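Local coordinates for protein autoinducer 2 sensor kinase/phosphatase LuxQ (Vibrio cholerae, PDB 3C38) that senses the quorum-sensing signal autoinducer 2 by binding its complex with LuxP, switching from histidine kinase to phosphatase in the phosphorelay to LuxU and LuxO, at residues A[58-63]-A[150-155]; A[67-72]-A[84-89]. One frame throughout, in Å; residues are numbered along the deposited sequence.

Contact 1 of 2, residues A[58-63]-A[150-155]; sequences VSRDSS and QVVGYL
V58 and V152 meet methyl against methyl on the surface: CG1 of V58 lies 3.8 Å from CG1 of V152, and the same V58 methyl is 4.1 Å from V152 CG2, so one branch of V58 faces both branches of its partner. V152 CG1 stands anti to the backbone N (chi1 -179°), and with CG2 beside it presents a two-pronged end to the helix terminus. R60 adds a looser approach. Its chain bends at chi2 (62°) and runs past V152 in the opposite direction, bringing NH1 to 4.1 Å from V152 CG1. The same NH1 is 4.0 Å from the carbonyl O of V152, too long for a hydrogen bond and oblique to the guanidinium plane. No hydrogen bond joins the two segments, and the buried surface is small, 121 Å².

Behind these side chains, R60 takes a positive phi (52°) as the chain leaves helix 51-58, while S59 OG bonds back to the carbonyl O of N55 in that helix. R60 also touches S88 on strand 83-88. V152 is placed by the sheet: V152 and G153 both face L143 in a classic beta bulge, and G153 has backbone angles that suit a residue lacking CB. The contact thus sets the C-terminal end of a helix against the bulged start of strand 153-160, at the surface end of the central strand of the five-stranded antiparallel sheet in LuxQ's Cache-family periplasmic sensor region.

Contact 2 of 2, residues A[67-72]-A[84-89]; sequences EFFSSV and RFISSH
R84 runs its extended side chain obliquely past the CD1-CE1 side of the F69 ring, with CD 3.5 Å from CD1 and 3.6 Å from CE1 of that ring. Farther along, NE keeps close at 3.7 Å from F69 CD1. The guanidinium and ring planes are 29° apart, and F69 CD1 sits over one face of the guanidinium. Because R84 CG is anti to its carbonyl carbon (chi1 -71°) and the chain is straight from CG to NE, the arginine reaches from the strand to the helix, where NH2 comes within 4.4 Å of V72 CG1 and forms a salt bridge with D73 in the same helix. That bond gives the buried charge a counterion and probably fixes the rotation of the guanidinium, while CD, NE and one guanidinium face pack against the phenylalanine.

At another part of the ring, I86 CD1 approaches the F69 edge near its plane, 4.2 Å from CE2. F68 comes from the same helix, its CD2 lying over the centre of one F69 face. W94 of strand 91-95 stacks with F69, and L155 and L53 also touch the F69 side chain, so neighbouring strands and helix 51-58 help enclose it. R84 and I86, two residues apart on strand 84-88, both direct their CB toward the helix, whereas F85 between them points away and packs on helix 106-115.

Short segments of helix and strand pass 11.5 Å apart at 135°, midway between perpendicular and antiparallel. This is helix-on-sheet packing in the Cache-clan periplasmic sensor domain, with helix 65-74 on one face of its antiparallel sheet.

Both contacts attach consecutive helical elements to neighbouring strands of one antiparallel sheet. Contact 2 is the core packing, with three of its four touching residues buried; contact 1 is a surface contact with none, and buries less area. Their centres lie 9 Å apart, and they meet directly where Y154 O and S87 N probably form an interstrand hydrogen bond, 2.8 Å apart, and where L155 packs on I86. Each includes an arginine, used differently: in contact 2 it is buried and paired with an acid, while in contact 1 it is exposed, skims V152 without a hydrogen bond to it, and also touches S88 of contact 2's strand. Along the chain, contact 2 falls between the two halves of contact 1.

Contact 1 of 2, residues A[58-63]-A[150-155]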
loop_
_atom_site.group_PDB
_atom_site.type_symbol
_atom_site.label_atom_id
_atom_site.label_comp_id
_atom_site.label_asym_id
_atom_site.label_seq_id
_atom_site.Cartn_x
_atom_site.Cartn_y
_atom_site.Cartn_z
ATOM N N VAL A 58 -22.181 -9.465 10.466
ATOM C CA VAL A 58 -22.895 -9.831 11.688
ATOM C C VAL A 58 -23.313 -11.297 11.708
ATOM O O VAL A 58 -23.381 -11.916 12.772
ATOM C CB VAL A 58 -24.157 -8.978 11.887
ATOM C CG1 VAL A 58 -23.779 -7.512 11.992
ATOM C CG2 VAL A 58 -25.137 -9.223 10.747
ATOM N N SER A 59 -23.602 -11.843 10.530
ATOM C CA SER A 59 -24.001 -13.241 10.410
ATOM C C SER A 59 -22.810 -14.114 10.740
ATOM O O SER A 59 -22.922 -15.338 10.825
ATOM C CB SER A 59 -24.445 -13.557 8.987
ATOM O OG SER A 59 -25.461 -12.672 8.567
ATOM N N ARG A 60 -21.660 -13.476 10.898
ATOM C CA ARG A 60 -20.453 -14.202 11.215
ATOM C C ARG A 60 -20.289 -15.326 10.197
ATOM O O ARG A 60 -19.585 -16.306 10.443
ATOM C CB ARG A 60 -20.562 -14.771 12.626
ATOM C CG ARG A 60 -19.473 -14.306 13.569
ATOM C CD ARG A 60 -19.478 -12.801 13.785
ATOM N NE ARG A 60 -18.456 -12.423 14.761
ATOM C CZ ARG A 60 -18.273 -11.196 15.241
ATOM N NH1 ARG A 60 -19.039 -10.192 14.842
ATOM N NH2 ARG A 60 -17.318 -10.969 16.131
ATOM N N ASP A 61 -20.968 -15.185 9.059
ATOM C CA ASP A 61 -20.874 -16.168 7.993
ATOM C C ASP A 61 -19.596 -15.787 7.248
ATOM O O ASP A 61 -19.635 -15.202 6.161
ATOM C CB ASP A 61 -22.106 -16.084 7.081
ATOM C CG ASP A 61 -22.160 -17.205 6.046
ATOM O OD1 ASP A 61 -23.231 -17.386 5.424
ATOM O OD2 ASP A 61 -21.137 -17.898 5.846
ATOM N N SER A 62 -18.468 -16.091 7.893
ATOM C CA SER A 62 -17.128 -15.825 7.381
ATOM C C SER A 62 -17.080 -15.992 5.875
ATOM O O SER A 62 -16.607 -15.124 5.139
ATOM C CB SER A 62 -16.136 -16.797 8.028
ATOM O OG SER A 62 -16.615 -18.132 7.941
ATOM N N SER A 63 -17.599 -17.123 5.425
ATOM C CA SER A 63 -17.607 -17.449 4.018
ATOM C C SER A 63 -18.550 -16.620 3.151
ATOM O O SER A 63 -18.421 -16.629 1.930
ATOM C CB SER A 63 -17.908 -18.937 3.860
ATOM O OG SER A 63 -16.930 -19.709 4.537
ATOM N N GLN A 150 -23.742 -0.259 17.039
ATOM C CA GLN A 150 -22.510 0.369 16.554
ATOM C C GLN A 150 -21.404 -0.615 16.101
ATOM O O GLN A 150 -21.711 -1.661 15.519
ATOM C CB GLN A 150 -21.986 1.354 17.607
ATOM C CG GLN A 150 -22.972 2.483 17.937
ATOM C CD GLN A 150 -23.059 3.547 16.852
ATOM O OE1 GLN A 150 -24.136 3.824 16.313
ATOM N NE2 GLN A 150 -21.919 4.154 16.534
ATOM N N VAL A 151 -20.134 -0.295 16.370
ATOM C CA VAL A 151 -19.009 -1.128 15.914
ATOM C C VAL A 151 -19.121 -2.647 15.960
ATOM O O VAL A 151 -19.083 -3.255 17.021
ATOM C CB VAL A 151 -17.699 -0.750 16.620
ATOM C CG1 VAL A 151 -16.569 -1.644 16.120
ATOM C CG2 VAL A 151 -17.365 0.701 16.342
ATOM N N VAL A 152 -19.227 -3.252 14.783
ATOM C CA VAL A 152 -19.314 -4.700 14.649
ATOM C C VAL A 152 -17.917 -5.238 14.342
ATOM O O VAL A 152 -17.682 -6.447 14.366
ATOM C CB VAL A 152 -20.265 -5.087 13.499
ATOM C CG1 VAL A 152 -20.370 -6.603 13.378
ATOM C CG2 VAL A 152 -21.631 -4.473 13.743
ATOM N N GLY A 153 -16.996 -4.324 14.053
ATOM C CA GLY A 153 -15.635 -4.714 13.738
ATOM C C GLY A 153 -14.861 -3.626 13.013
ATOM O O GLY A 153 -15.241 -2.452 13.017
ATOM N N TYR A 154 -13.760 -4.023 12.389
ATOM C CA TYR A 154 -12.917 -3.097 11.659
ATOM C C TYR A 154 -12.438 -3.748 10.374
ATOM O O TYR A 154 -12.134 -4.949 10.340
ATOM C CB TYR A 154 -11.721 -2.696 12.517
ATOM C CG TYR A 154 -12.050 -1.666 13.570
ATOM C CD1 TYR A 154 -12.152 -0.317 13.237
ATOM C CD2 TYR A 154 -12.285 -2.037 14.896
ATOM C CE1 TYR A 154 -12.473 0.644 14.195
ATOM C CE2 TYR A 154 -12.614 -1.081 15.867
ATOM C CZ TYR A 154 -12.706 0.256 15.501
ATOM O OH TYR A 154 -13.024 1.211 16.437
ATOM N N LEU A 155 -12.410 -2.956 9.308
ATOM C CA LEU A 155 -11.944 -3.434 8.019
ATOM C C LEU A 155 -10.548 -2.858 7.822
ATOM O O LEU A 155 -10.325 -1.641 7.922
ATOM C CB LEU A 155 -12.868 -2.979 6.881
ATOM C CG LEU A 155 -12.389 -3.348 5.469
ATOM C CD1 LEU A 155 -12.194 -4.842 5.370
ATOM C CD2 LEU A 155 -13.398 -2.874 4.428
#

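Contact 2 of 2, residues A[67-72]-A[84-89]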
loop_
_atom_site.group_PDB
_atom_site.type_symbol
_atom_site.label_atom_id
_atom_site.label_comp_id
_atom_site.label_asym_id
_atom_site.label_seq_id
_atom_site.Cartn_x
_atom_site.Cartn_y
_atom_site.Cartn_z
ATOM N N GLU A 67 -18.147 -13.435 -1.284
ATOM C CA GLU A 67 -18.692 -12.913 -2.545
ATOM C C GLU A 67 -18.812 -11.403 -2.499
ATOM O O GLU A 67 -18.662 -10.732 -3.520
ATOM C CB GLU A 67 -20.086 -13.454 -2.915
ATOM C CG GLU A 67 -20.701 -12.574 -4.054
ATOM C CD GLU A 67 -21.967 -13.107 -4.719
ATOM O OE1 GLU A 67 -22.196 -14.335 -4.701
ATOM O OE2 GLU A 67 -22.719 -12.283 -5.294
ATOM N N PHE A 68 -19.102 -10.865 -1.320
ATOM C CA PHE A 68 -19.259 -9.424 -1.191
ATOM C C PHE A 68 -18.066 -8.641 -1.727
ATOM O O PHE A 68 -18.209 -7.851 -2.661
ATOM C CB PHE A 68 -19.496 -9.021 0.263
ATOM C CG PHE A 68 -19.541 -7.537 0.461
ATOM C CD1 PHE A 68 -20.657 -6.804 0.083
ATOM C CD2 PHE A 68 -18.437 -6.860 0.963
ATOM C CE1 PHE A 68 -20.671 -5.417 0.197
ATOM C CE2 PHE A 68 -18.441 -5.473 1.081
ATOM C CZ PHE A 68 -19.561 -4.749 0.697
ATOM N N PHE A 69 -16.896 -8.849 -1.132
ATOM C CA PHE A 69 -15.700 -8.138 -1.568
ATOM C C PHE A 69 -15.362 -8.462 -3.011
ATOM O O PHE A 69 -14.775 -7.643 -3.720
ATOM C CB PHE A 69 -14.524 -8.466 -0.647
ATOM C CG PHE A 69 -14.625 -7.813 0.695
ATOM C CD1 PHE A 69 -14.399 -6.449 0.833
ATOM C CD2 PHE A 69 -15.012 -8.542 1.809
ATOM C CE1 PHE A 69 -14.563 -5.821 2.063
ATOM C CE2 PHE A 69 -15.180 -7.923 3.045
ATOM C CZ PHE A 69 -14.954 -6.561 3.170
ATOM N N SER A 70 -15.741 -9.655 -3.447
ATOM C CA SER A 70 -15.487 -10.055 -4.817
ATOM C C SER A 70 -16.319 -9.140 -5.713
ATOM O O SER A 70 -15.907 -8.788 -6.819
ATOM C CB SER A 70 -15.891 -11.513 -5.020
ATOM O OG SER A 70 -15.483 -11.974 -6.294
ATOM N N SER A 71 -17.489 -8.747 -5.215
ATOM C CA SER A 71 -18.390 -7.861 -5.947
ATOM C C SER A 71 -17.850 -6.437 -5.995
ATOM O O SER A 71 -17.934 -5.762 -7.022
ATOM C CB SER A 71 -19.771 -7.851 -5.290
ATOM O OG SER A 71 -20.682 -8.667 -5.999
ATOM N N VAL A 72 -17.306 -5.984 -4.871
ATOM C CA VAL A 72 -16.748 -4.642 -4.771
ATOM C C VAL A 72 -15.620 -4.476 -5.781
ATOM O O VAL A 72 -15.550 -3.475 -6.496
ATOM C CB VAL A 72 -16.186 -4.382 -3.360
ATOM C CG1 VAL A 72 -15.709 -2.942 -3.244
ATOM C CG2 VAL A 72 -17.249 -4.684 -2.316
ATOM N N ARG A 84 -7.118 -7.533 2.422
ATOM C CA ARG A 84 -8.202 -7.075 3.273
ATOM C C ARG A 84 -8.477 -8.119 4.344
ATOM O O ARG A 84 -8.351 -9.315 4.102
ATOM C CB ARG A 84 -9.499 -6.918 2.476
ATOM C CG ARG A 84 -9.594 -5.772 1.494
ATOM C CD ARG A 84 -11.068 -5.435 1.317
ATOM N NE ARG A 84 -11.353 -4.515 0.221
ATOM C CZ ARG A 84 -11.382 -4.864 -1.062
ATOM N NH1 ARG A 84 -11.140 -6.121 -1.424
ATOM N NH2 ARG A 84 -11.667 -3.955 -1.987
ATOM N N PHE A 85 -8.855 -7.663 5.529
ATOM C CA PHE A 85 -9.231 -8.571 6.601
ATOM C C PHE A 85 -10.015 -7.766 7.634
ATOM O O PHE A 85 -9.785 -6.565 7.807
ATOM C CB PHE A 85 -8.001 -9.274 7.205
ATOM C CG PHE A 85 -7.104 -8.380 7.995
ATOM C CD1 PHE A 85 -7.438 -8.009 9.293
ATOM C CD2 PHE A 85 -5.913 -7.912 7.446
ATOM C CE1 PHE A 85 -6.602 -7.195 10.028
ATOM C CE2 PHE A 85 -5.064 -7.092 8.175
ATOM C CZ PHE A 85 -5.408 -6.732 9.469
ATOM N N ILE A 86 -10.969 -8.421 8.287
ATOM C CA ILE A 86 -11.804 -7.758 9.284
ATOM C C ILE A 86 -11.468 -8.221 10.694
ATOM O O ILE A 86 -11.410 -9.418 10.968
ATOM C CB ILE A 86 -13.299 -8.021 8.999
ATOM C CG1 ILE A 86 -13.664 -7.470 7.621
ATOM C CG2 ILE A 86 -14.165 -7.360 10.058
ATOM C CD1 ILE A 86 -15.080 -7.780 7.198
ATOM N N SER A 87 -11.241 -7.256 11.578
ATOM C CA SER A 87 -10.902 -7.542 12.963
ATOM C C SER A 87 -12.001 -7.157 13.952
ATOM O O SER A 87 -12.848 -6.307 13.684
ATOM C CB SER A 87 -9.615 -6.808 13.361
ATOM O OG SER A 87 -9.836 -5.901 14.443
ATOM N N SER A 88 -11.964 -7.811 15.102
ATOM C CA SER A 88 -12.884 -7.566 16.196
ATOM C C SER A 88 -11.990 -7.910 17.373
ATOM O O SER A 88 -11.933 -9.059 17.812
ATOM C CB SER A 88 -14.082 -8.510 16.126
ATOM O OG SER A 88 -15.124 -8.032 16.962
ATOM N N HIS A 89 -11.275 -6.901 17.860
ATOM C CA HIS A 89 -10.308 -7.078 18.933
ATOM C C HIS A 89 -9.214 -7.946 18.306
ATOM O O HIS A 89 -9.159 -8.081 17.081
ATOM C CB HIS A 89 -10.942 -7.760 20.149
ATOM C CG HIS A 89 -12.207 -7.108 20.601
ATOM N ND1 HIS A 89 -12.318 -5.743 20.768
ATOM C CD2 HIS A 89 -13.428 -7.620 20.884
ATOM C CE1 HIS A 89 -13.553 -5.444 21.131
ATOM N NE2 HIS A 89 -14.248 -6.566 21.209
#